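Local coordinates for protein glycoside hydrolase family 81 (Clostridium thermocellum, PDB 6FOP) that probably hydrolyses beta-1,3-glucans such as laminarin, as part of the cellulosome of its bacterium, at residues Q429-L432 with W437-R440; W507-G512 with Y687-S692; V205-D208 with S212-T215. One frame throughout, in Å; residues are numbered along the deposited sequence.

Interaction 1 of 3, residues Q429-L432 with W437-R440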
ATOM      1  N   GLN A 429     -20.407  -2.751  -8.267  1.00 13.16           N
ATOM      2  CA  GLN A 429     -21.829  -2.556  -7.979  1.00 12.93           C
ATOM      3  C   GLN A 429     -22.695  -2.999  -9.167  1.00 13.51           C
ATOM      4  O   GLN A 429     -23.767  -3.595  -8.958  1.00 14.35           O
ATOM      5  CB  GLN A 429     -22.105  -1.114  -7.607  1.00 12.91           C
ATOM      6  CG  GLN A 429     -21.495  -0.629  -6.293  1.00 13.91           C
ATOM      7  CD  GLN A 429     -21.976  -1.376  -5.069  1.00 13.43           C
ATOM      8  OE1 GLN A 429     -22.987  -2.076  -5.108  1.00 14.49           O
ATOM      9  NE2 GLN A 429     -21.257  -1.248  -3.963  1.00 13.91           N
ATOM     10  N   ILE A 430     -22.253  -2.728 -10.398  1.00 13.74           N
ATOM     11  CA  ILE A 430     -22.971  -3.249 -11.554  1.00 14.48           C
ATOM     12  C   ILE A 430     -22.951  -4.779 -11.549  1.00 14.67           C
ATOM     13  O   ILE A 430     -23.998  -5.420 -11.764  1.00 15.68           O
ATOM     14  CB  ILE A 430     -22.455  -2.680 -12.876  1.00 15.20           C
ATOM     15  CG1 ILE A 430     -22.660  -1.179 -12.927  1.00 16.26           C
ATOM     16  CG2 ILE A 430     -23.125  -3.357 -14.059  1.00 15.76           C
ATOM     17  CD1 ILE A 430     -21.876  -0.502 -13.994  1.00 18.54           C
ATOM     18  N   ALA A 431     -21.784  -5.369 -11.308  1.00 14.68           N
ATOM     19  CA  ALA A 431     -21.667  -6.839 -11.298  1.00 14.66           C
ATOM     20  C   ALA A 431     -22.575  -7.566 -10.321  1.00 15.66           C
ATOM     21  O   ALA A 431     -23.085  -8.643 -10.623  1.00 16.69           O
ATOM     22  CB  ALA A 431     -20.221  -7.233 -11.076  1.00 16.01           C
ATOM     23  N   LEU A 432     -22.811  -6.946  -9.166  1.00 14.34           N
ATOM     24  CA  LEU A 432     -23.697  -7.513  -8.141  1.00 16.09           C
ATOM     25  C   LEU A 432     -25.152  -7.561  -8.633  1.00 17.09           C
ATOM     26  O   LEU A 432     -25.938  -8.361  -8.139  1.00 18.79           O
ATOM     27  CB  LEU A 432     -23.616  -6.689  -6.847  1.00 16.03           C
ATOM     28  CG  LEU A 432     -22.305  -6.855  -6.093  1.00 15.71           C
ATOM     29  CD1 LEU A 432     -22.130  -5.731  -5.068  1.00 16.40           C
ATOM     30  CD2 LEU A 432     -22.238  -8.221  -5.424  1.00 17.03           C
ATOM     31  N   TRP A 437     -23.607  -8.174 -17.821  1.00 19.01           N
ATOM     32  CA  TRP A 437     -22.742  -7.015 -18.114  1.00 17.57           C
ATOM     33  C   TRP A 437     -21.279  -7.249 -17.679  1.00 17.97           C
ATOM     34  O   TRP A 437     -20.323  -6.911 -18.381  1.00 18.23           O
ATOM     35  CB  TRP A 437     -23.284  -5.781 -17.380  1.00 17.63           C
ATOM     36  CG  TRP A 437     -22.646  -4.487 -17.752  1.00 15.98           C
ATOM     37  CD1 TRP A 437     -23.093  -3.594 -18.683  1.00 18.01           C
ATOM     38  CD2 TRP A 437     -21.458  -3.902 -17.184  1.00 15.75           C
ATOM     39  NE1 TRP A 437     -22.274  -2.519 -18.742  1.00 16.89           N
ATOM     40  CE2 TRP A 437     -21.242  -2.688 -17.859  1.00 16.22           C
ATOM     41  CE3 TRP A 437     -20.554  -4.301 -16.190  1.00 16.52           C
ATOM     42  CZ2 TRP A 437     -20.185  -1.831 -17.550  1.00 17.27           C
ATOM     43  CZ3 TRP A 437     -19.481  -3.452 -15.898  1.00 17.07           C
ATOM     44  CH2 TRP A 437     -19.314  -2.236 -16.567  1.00 17.52           C
ATOM     45  N   ALA A 438     -21.132  -7.847 -16.508  1.00 17.59           N
ATOM     46  CA  ALA A 438     -19.831  -8.055 -15.895  1.00 17.96           C
ATOM     47  C   ALA A 438     -19.082  -9.277 -16.412  1.00 18.77           C
ATOM     48  O   ALA A 438     -17.922  -9.486 -16.027  1.00 19.45           O
ATOM     49  CB  ALA A 438     -20.000  -8.166 -14.382  1.00 18.65           C
ATOM     50  N   SER A 439     -19.715 -10.117 -17.237  1.00 18.85           N
ATOM     51  CA  SER A 439     -19.027 -11.289 -17.756  1.00 21.57           C
ATOM     52  C   SER A 439     -17.771 -10.884 -18.559  1.00 20.82           C
ATOM     53  O   SER A 439     -17.717  -9.780 -19.164  1.00 19.60           O
ATOM     54  CB  SER A 439     -19.984 -12.109 -18.617  1.00 25.06           C
ATOM     55  OG  SER A 439     -20.128 -11.521 -19.879  1.00 32.69           O
ATOM     56  N   ARG A 440     -16.776 -11.777 -18.570  1.00 23.20           N
ATOM     57  CA  ARG A 440     -15.520 -11.533 -19.300  1.00 25.99           C
ATOM     58  C   ARG A 440     -15.723 -11.233 -20.783  1.00 25.53           C
ATOM     59  O   ARG A 440     -14.999 -10.411 -21.338  1.00 28.23           O
ATOM     60  CB  ARG A 440     -14.509 -12.684 -19.131  1.00 32.35           C
ATOM     61  CG  ARG A 440     -13.675 -12.583 -17.864  1.00 37.80           C
ATOM     62  CD  ARG A 440     -12.461 -13.509 -17.923  1.00 43.96           C
ATOM     63  NE  ARG A 440     -11.555 -13.112 -19.004  1.00 51.72           N
ATOM     64  CZ  ARG A 440     -10.699 -12.084 -18.966  1.00 49.57           C
ATOM     65  NH1 ARG A 440     -10.583 -11.313 -17.886  1.00 51.83           N
ATOM     66  NH2 ARG A 440      -9.944 -11.818 -20.026  1.00 47.74           N
TER
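I430 and A431 pack against W437 and A438 in a buried, wholly apolar contact between the end of helix 416-433 and the short, weakly bonded helix 435-438 that follows it. No hydrogen bond joins the two segments. I430 lays two methyl groups on the same face of the W437 indole. Its CG2 stands 3.3 Å above the ring plane, offset toward the rim, with CE3 of W437 as its nearest atom at 3.5 Å. I430 CD1 sits over the six-membered ring, 4.1 Å from the W437 centroid and 14° off the normal, a CH-pi contact. The indole is turned to this position with CG anti to the backbone N of W437 (chi1 -171°), and its NE1 is hydrogen-bonded to E377. K373 and L376 of helix 362-379 touch both I430 and W437, so that helix packs against both residues. Beside the indole the backbones come close: A431 CB and A438 CB are 3.4 Å apart, closer than two methyl groups normally sit, with the CA atoms of A431 and A438 at 5.1 Å. A short helical turn packed back on the helix before it belongs to the alpha-helical C-terminal domain, consistent with the (alpha/alpha)6 barrel of the six-hairpin glycosidases.

Interaction 2 of 3, residues W507-G512 with Y687-S692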
ATOM      1  N   TRP A 507     -15.863  -7.175  -6.601  1.00 12.84           N
ATOM      2  CA  TRP A 507     -15.836  -7.689  -7.968  1.00 14.27           C
ATOM      3  C   TRP A 507     -15.618  -9.190  -8.023  1.00 14.50           C
ATOM      4  O   TRP A 507     -16.308  -9.912  -8.723  1.00 15.02           O
ATOM      5  CB  TRP A 507     -14.736  -6.971  -8.767  1.00 14.50           C
ATOM      6  CG  TRP A 507     -14.608  -7.489 -10.149  1.00 14.84           C
ATOM      7  CD1 TRP A 507     -13.719  -8.428 -10.594  1.00 15.68           C
ATOM      8  CD2 TRP A 507     -15.420  -7.156 -11.279  1.00 15.38           C
ATOM      9  NE1 TRP A 507     -13.928  -8.697 -11.922  1.00 16.90           N
ATOM     10  CE2 TRP A 507     -14.973  -7.943 -12.365  1.00 15.78           C
ATOM     11  CE3 TRP A 507     -16.494  -6.275 -11.482  1.00 15.94           C
ATOM     12  CZ2 TRP A 507     -15.528  -7.843 -13.644  1.00 16.33           C
ATOM     13  CZ3 TRP A 507     -17.048  -6.196 -12.735  1.00 15.81           C
ATOM     14  CH2 TRP A 507     -16.566  -6.977 -13.802  1.00 16.04           C
ATOM     15  N   GLY A 508     -14.630  -9.663  -7.284  1.00 14.40           N
ATOM     16  CA  GLY A 508     -14.332 -11.074  -7.256  1.00 15.15           C
ATOM     17  C   GLY A 508     -15.480 -11.908  -6.745  1.00 15.37           C
ATOM     18  O   GLY A 508     -15.850 -12.910  -7.341  1.00 15.98           O
ATOM     19  N   GLU A 509     -16.100 -11.475  -5.665  1.00 14.93           N
ATOM     20  CA  GLU A 509     -17.213 -12.229  -5.147  1.00 16.19           C
ATOM     21  C   GLU A 509     -18.419 -12.149  -6.088  1.00 16.29           C
ATOM     22  O   GLU A 509     -19.079 -13.160  -6.326  1.00 17.56           O
ATOM     23  CB  GLU A 509     -17.579 -11.731  -3.749  1.00 18.43           C
ATOM     24  CG  GLU A 509     -18.671 -12.526  -3.052  1.00 19.93           C
ATOM     25  CD  GLU A 509     -18.326 -13.961  -2.727  1.00 19.75           C
ATOM     26  OE1 GLU A 509     -17.163 -14.433  -2.896  1.00 20.96           O
ATOM     27  OE2 GLU A 509     -19.247 -14.665  -2.304  1.00 23.36           O
ATOM     28  N   ALA A 510     -18.682 -10.973  -6.660  1.00 15.51           N
ATOM     29  CA  ALA A 510     -19.833 -10.819  -7.568  1.00 15.71           C
ATOM     30  C   ALA A 510     -19.713 -11.682  -8.814  1.00 16.00           C
ATOM     31  O   ALA A 510     -20.713 -12.144  -9.354  1.00 17.55           O
ATOM     32  CB  ALA A 510     -19.988  -9.375  -7.989  1.00 16.85           C
ATOM     33  N   THR A 511     -18.486 -11.866  -9.297  1.00 16.17           N
ATOM     34  CA  THR A 511     -18.250 -12.618 -10.528  1.00 18.12           C
ATOM     35  C   THR A 511     -17.875 -14.069 -10.280  1.00 17.47           C
ATOM     36  O   THR A 511     -17.628 -14.816 -11.236  1.00 21.41           O
ATOM     37  CB  THR A 511     -17.187 -11.930 -11.402  1.00 17.72           C
ATOM     38  OG1 THR A 511     -15.949 -11.865 -10.690  1.00 17.49           O
ATOM     39  CG2 THR A 511     -17.618 -10.516 -11.825  1.00 19.02           C
ATOM     40  N   GLY A 512     -17.860 -14.500  -9.019  1.00 17.96           N
ATOM     41  CA  GLY A 512     -17.479 -15.877  -8.686  1.00 19.86           C
ATOM     42  C   GLY A 512     -16.027 -16.237  -8.927  1.00 19.38           C
ATOM     43  O   GLY A 512     -15.724 -17.402  -9.203  1.00 21.83           O
ATOM     44  N   TYR A 687     -24.339 -10.194   3.081  1.00 14.63           N
ATOM     45  CA  TYR A 687     -24.730 -10.145   1.692  1.00 16.50           C
ATOM     46  C   TYR A 687     -24.311 -11.446   1.032  1.00 14.78           C
ATOM     47  O   TYR A 687     -23.144 -11.856   1.122  1.00 15.77           O
ATOM     48  CB  TYR A 687     -24.150  -8.947   0.922  1.00 15.91           C
ATOM     49  CG  TYR A 687     -24.796  -8.874  -0.445  1.00 16.55           C
ATOM     50  CD1 TYR A 687     -26.091  -8.391  -0.587  1.00 17.62           C
ATOM     51  CD2 TYR A 687     -24.194  -9.394  -1.572  1.00 15.94           C
ATOM     52  CE1 TYR A 687     -26.732  -8.401  -1.803  1.00 19.08           C
ATOM     53  CE2 TYR A 687     -24.845  -9.400  -2.804  1.00 17.69           C
ATOM     54  CZ  TYR A 687     -26.117  -8.893  -2.912  1.00 18.96           C
ATOM     55  OH  TYR A 687     -26.784  -8.901  -4.118  1.00 22.34           O
ATOM     56  N   ASN A 688     -25.249 -12.111   0.373  1.00 15.58           N
ATOM     57  CA  ASN A 688     -24.970 -13.305  -0.422  1.00 16.19           C
ATOM     58  C   ASN A 688     -24.965 -12.932  -1.884  1.00 16.79           C
ATOM     59  O   ASN A 688     -26.028 -12.723  -2.470  1.00 17.89           O
ATOM     60  CB  ASN A 688     -26.031 -14.372  -0.124  1.00 17.30           C
ATOM     61  CG  ASN A 688     -25.833 -15.657  -0.898  1.00 18.71           C
ATOM     62  OD1 ASN A 688     -24.887 -15.816  -1.693  1.00 20.31           O
ATOM     63  ND2 ASN A 688     -26.738 -16.602  -0.662  1.00 20.03           N
ATOM     64  N   ALA A 689     -23.778 -12.885  -2.477  1.00 17.25           N
ATOM     65  CA  ALA A 689     -23.616 -12.548  -3.882  1.00 17.49           C
ATOM     66  C   ALA A 689     -23.694 -13.775  -4.800  1.00 18.74           C
ATOM     67  O   ALA A 689     -23.532 -13.641  -6.004  1.00 21.20           O
ATOM     68  CB  ALA A 689     -22.297 -11.832  -4.095  1.00 19.22           C
ATOM     69  N   SER A 690     -23.907 -14.954  -4.240  1.00 19.73           N
ATOM     70  CA  SER A 690     -23.953 -16.191  -5.042  1.00 21.66           C
ATOM     71  C   SER A 690     -25.375 -16.500  -5.471  1.00 22.13           C
ATOM     72  O   SER A 690     -26.332 -15.895  -4.977  1.00 21.92           O
ATOM     73  CB  SER A 690     -23.375 -17.361  -4.251  1.00 22.89           C
ATOM     74  OG  SER A 690     -24.315 -17.915  -3.358  1.00 23.34           O
ATOM     75  N   SER A 691     -25.507 -17.488  -6.351  1.00 24.04           N
ATOM     76  CA  SER A 691     -26.804 -17.921  -6.848  1.00 25.20           C
ATOM     77  C   SER A 691     -27.446 -19.038  -6.031  1.00 25.95           C
ATOM     78  O   SER A 691     -28.510 -19.529  -6.414  1.00 30.08           O
ATOM     79  CB  SER A 691     -26.678 -18.349  -8.309  1.00 27.62           C
ATOM     80  OG  SER A 691     -26.401 -17.207  -9.097  1.00 30.51           O
ATOM     81  N   SER A 692     -26.820 -19.434  -4.925  1.00 26.66           N
ATOM     82  CA  SER A 692     -27.379 -20.440  -4.001  1.00 28.83           C
ATOM     83  C   SER A 692     -27.571 -19.816  -2.627  1.00 25.73           C
ATOM     84  O   SER A 692     -26.781 -18.951  -2.212  1.00 24.83           O
ATOM     85  CB  SER A 692     -26.413 -21.619  -3.843  1.00 31.67           C
ATOM     86  OG  SER A 692     -26.077 -22.194  -5.087  1.00 38.05           O
TER
HETATM   87  O   HOH W   1     -21.419 -13.662  -1.079  1.00 18.56           O
HETATM   88  O   HOH W   2     -23.258 -11.535  -7.807  1.00 25.77           O
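A689 directs its methyl group at the side of helix 494-511, meeting E509 and A510, and water joins the polar groups around this small apolar meeting. A689 CB lies 3.8 Å from E509 CG and 4.4 Å from A510 CA. E509 runs its methylene CG alongside that methyl, anti to the backbone N (chi1 -175°), and then bends at chi2 (65°), which carries the carboxylate past A689. There OE2 of E509 accepts a hydrogen bond from a water at 2.7 Å, and the same water accepts from A689 N at 2.9 Å; its further bond to Y687 O is weak. The other carboxylate oxygen, OE1, is in a salt bridge with R517, which probably favours the ionised form. A second water sits between A510 O and A689 O, 2.8 Å from the latter; more acceptors surround it than its two hydrogens can serve, so which bonds are made at any moment is open. The loop bearing A689 is shaped by an Asx turn: N688 OD1 receives S690 N at 2.9 Å from above its carbonyl plane, and S690 OG in the plane on a lone pair. G512, with positive phi, takes part in a Schellman motif at the C-terminal end of the helix. The contact thus sets the last turn of helix 494-511 against the loop leaving strand 681-688, a strand flanked by 673-678 and 710-715, with L432 of helix 416-433 touching A689.

Interaction 3 of 3, residues V205-D208 with S212-T215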
ATOM      1  N   VAL A 205      24.103  -3.791   9.151  1.00 14.10           N
ATOM      2  CA  VAL A 205      23.950  -2.904  10.294  1.00 14.15           C
ATOM      3  C   VAL A 205      23.684  -3.764  11.538  1.00 14.99           C
ATOM      4  O   VAL A 205      22.843  -4.665  11.519  1.00 15.52           O
ATOM      5  CB  VAL A 205      22.870  -1.826  10.096  1.00 14.82           C
ATOM      6  CG1 VAL A 205      21.479  -2.405   9.807  1.00 15.35           C
ATOM      7  CG2 VAL A 205      22.818  -0.897  11.307  1.00 16.01           C
ATOM      8  N   LEU A 206      24.487  -3.535  12.574  1.00 15.77           N
ATOM      9  CA  LEU A 206      24.474  -4.349  13.783  1.00 16.08           C
ATOM     10  C   LEU A 206      23.756  -3.609  14.885  1.00 17.15           C
ATOM     11  O   LEU A 206      23.800  -2.394  14.934  1.00 19.17           O
ATOM     12  CB  LEU A 206      25.916  -4.624  14.221  1.00 16.65           C
ATOM     13  CG  LEU A 206      26.786  -5.296  13.168  1.00 16.76           C
ATOM     14  CD1 LEU A 206      28.244  -5.323  13.625  1.00 18.96           C
ATOM     15  CD2 LEU A 206      26.303  -6.693  12.844  1.00 18.05           C
ATOM     16  N   PRO A 207      23.155  -4.354  15.820  1.00 17.06           N
ATOM     17  CA  PRO A 207      22.439  -3.731  16.917  1.00 18.80           C
ATOM     18  C   PRO A 207      23.348  -3.327  18.082  1.00 19.90           C
ATOM     19  O   PRO A 207      22.883  -2.651  19.003  1.00 23.93           O
ATOM     20  CB  PRO A 207      21.459  -4.829  17.367  1.00 21.41           C
ATOM     21  CG  PRO A 207      22.132  -6.098  16.969  1.00 19.92           C
ATOM     22  CD  PRO A 207      22.893  -5.798  15.713  1.00 19.11           C
ATOM     23  N   ASP A 208      24.613  -3.742  18.060  1.00 19.73           N
ATOM     24  CA  ASP A 208      25.544  -3.423  19.150  1.00 21.18           C
ATOM     25  C   ASP A 208      26.961  -3.649  18.635  1.00 20.88           C
ATOM     26  O   ASP A 208      27.132  -4.094  17.508  1.00 20.71           O
ATOM     27  CB  ASP A 208      25.230  -4.270  20.414  1.00 21.88           C
ATOM     28  CG  ASP A 208      25.398  -5.752  20.197  1.00 22.62           C
ATOM     29  OD1 ASP A 208      26.536  -6.167  19.930  1.00 21.90           O
ATOM     30  OD2 ASP A 208      24.387  -6.508  20.265  1.00 23.48           O
ATOM     31  N   SER A 212      30.264 -11.064  20.191  1.00 21.81           N
ATOM     32  CA  SER A 212      29.247 -12.106  20.109  1.00 22.99           C
ATOM     33  C   SER A 212      28.185 -11.813  19.013  1.00 20.61           C
ATOM     34  O   SER A 212      27.853 -12.677  18.209  1.00 19.71           O
ATOM     35  CB  SER A 212      28.565 -12.299  21.471  1.00 26.77           C
ATOM     36  OG  SER A 212      27.551 -13.280  21.340  1.00 33.96           O
ATOM     37  N   THR A 213      27.700 -10.576  18.980  1.00 19.47           N
ATOM     38  CA  THR A 213      26.760 -10.166  17.959  1.00 18.34           C
ATOM     39  C   THR A 213      27.376 -10.211  16.579  1.00 17.01           C
ATOM     40  O   THR A 213      26.770 -10.754  15.648  1.00 16.64           O
ATOM     41  CB  THR A 213      26.184  -8.796  18.291  1.00 19.45           C
ATOM     42  OG1 THR A 213      25.443  -8.916  19.514  1.00 19.93           O
ATOM     43  CG2 THR A 213      25.278  -8.266  17.170  1.00 19.48           C
ATOM     44  N   LEU A 214      28.589  -9.696  16.446  1.00 17.38           N
ATOM     45  CA  LEU A 214      29.269  -9.709  15.153  1.00 17.33           C
ATOM     46  C   LEU A 214      29.447 -11.132  14.645  1.00 17.01           C
ATOM     47  O   LEU A 214      29.254 -11.393  13.462  1.00 17.90           O
ATOM     48  CB  LEU A 214      30.611  -9.011  15.275  1.00 17.81           C
ATOM     49  CG  LEU A 214      31.465  -8.942  14.015  1.00 18.27           C
ATOM     50  CD1 LEU A 214      30.776  -8.143  12.907  1.00 20.55           C
ATOM     51  CD2 LEU A 214      32.811  -8.322  14.357  1.00 19.08           C
ATOM     52  N   THR A 215      29.769 -12.062  15.547  1.00 17.40           N
ATOM     53  CA  THR A 215      29.947 -13.467  15.168  1.00 18.04           C
ATOM     54  C   THR A 215      28.646 -14.038  14.608  1.00 17.15           C
ATOM     55  O   THR A 215      28.652 -14.764  13.621  1.00 18.18           O
ATOM     56  CB  THR A 215      30.408 -14.288  16.390  1.00 19.80           C
ATOM     57  OG1 THR A 215      31.639 -13.744  16.893  1.00 24.07           O
ATOM     58  CG2 THR A 215      30.614 -15.717  16.037  1.00 22.39           C
TER
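D208 takes the hydroxyl of T213 in the hydrogen bond that ties the loop after strand 200-206 to helix 211-220. T213 OG1 donates to D208 OD2 over 2.7 Å, using the syn lone pair, on the side of the other carboxylate oxygen. That second oxygen, OD1, comes within 3.1 Å of T213 CB, a close approach that follows from the carboxylate facing the hydroxyl with both oxygens. D208 reaches it with CG between the backbone N and the carbonyl carbon (chi1 63°), a turn that swings the acid toward the helix. T213 offers its two branches to different neighbours: OG1 to the acid and CG2, anti to the backbone N, to the proline ring, where P207 CD is 3.7 Å from T213 CG2. L206, before the proline, and L214, after the threonine, meet through single methyl groups, L206 CD1 to L214 CD1 at 3.9 Å.

T210, in the connection, helps to position the polar pair: its OG1 is hydrogen-bonded to both D208 OD1 and T213 OG1, which makes a small polar cluster of acid and two threonines. Y279 packs on P207 and T213, while Y217 of the same helix packs on L206 and P207. The leucines run on into the sheet side: L206 reaches F154 and L214 reaches Y155 and F175. Strand 200-206 lies between strands 133-139 and 170-175, so this is a tight strand-loop-helix connection at the end of an inner strand of an antiparallel sheet, consistent with the N-terminal beta-sandwich region of family 81 enzymes.

Interactions 1 and 2 form one continuous packing region in the C-terminal half of the chain, their centres about 10 Å apart. Helix 494-511 joins them: L432 CD2 meets A510 CB at 3.6 Å, and A431 CB lies 3.7 Å from W507 CZ3 and 3.8 Å from A510 CB. Interaction 3 stands alone, on the opposite side of the chain's centre, with its own centre about 56 Å from that of interaction 1 and about 53 Å from that of interaction 2. A bound calcium ion lies about 12 Å from the W437 side chain, and the L214 side chain is about 4 Å from a bound 2-methyl-2,4-pentanediol, probably from the crystallisation liquor.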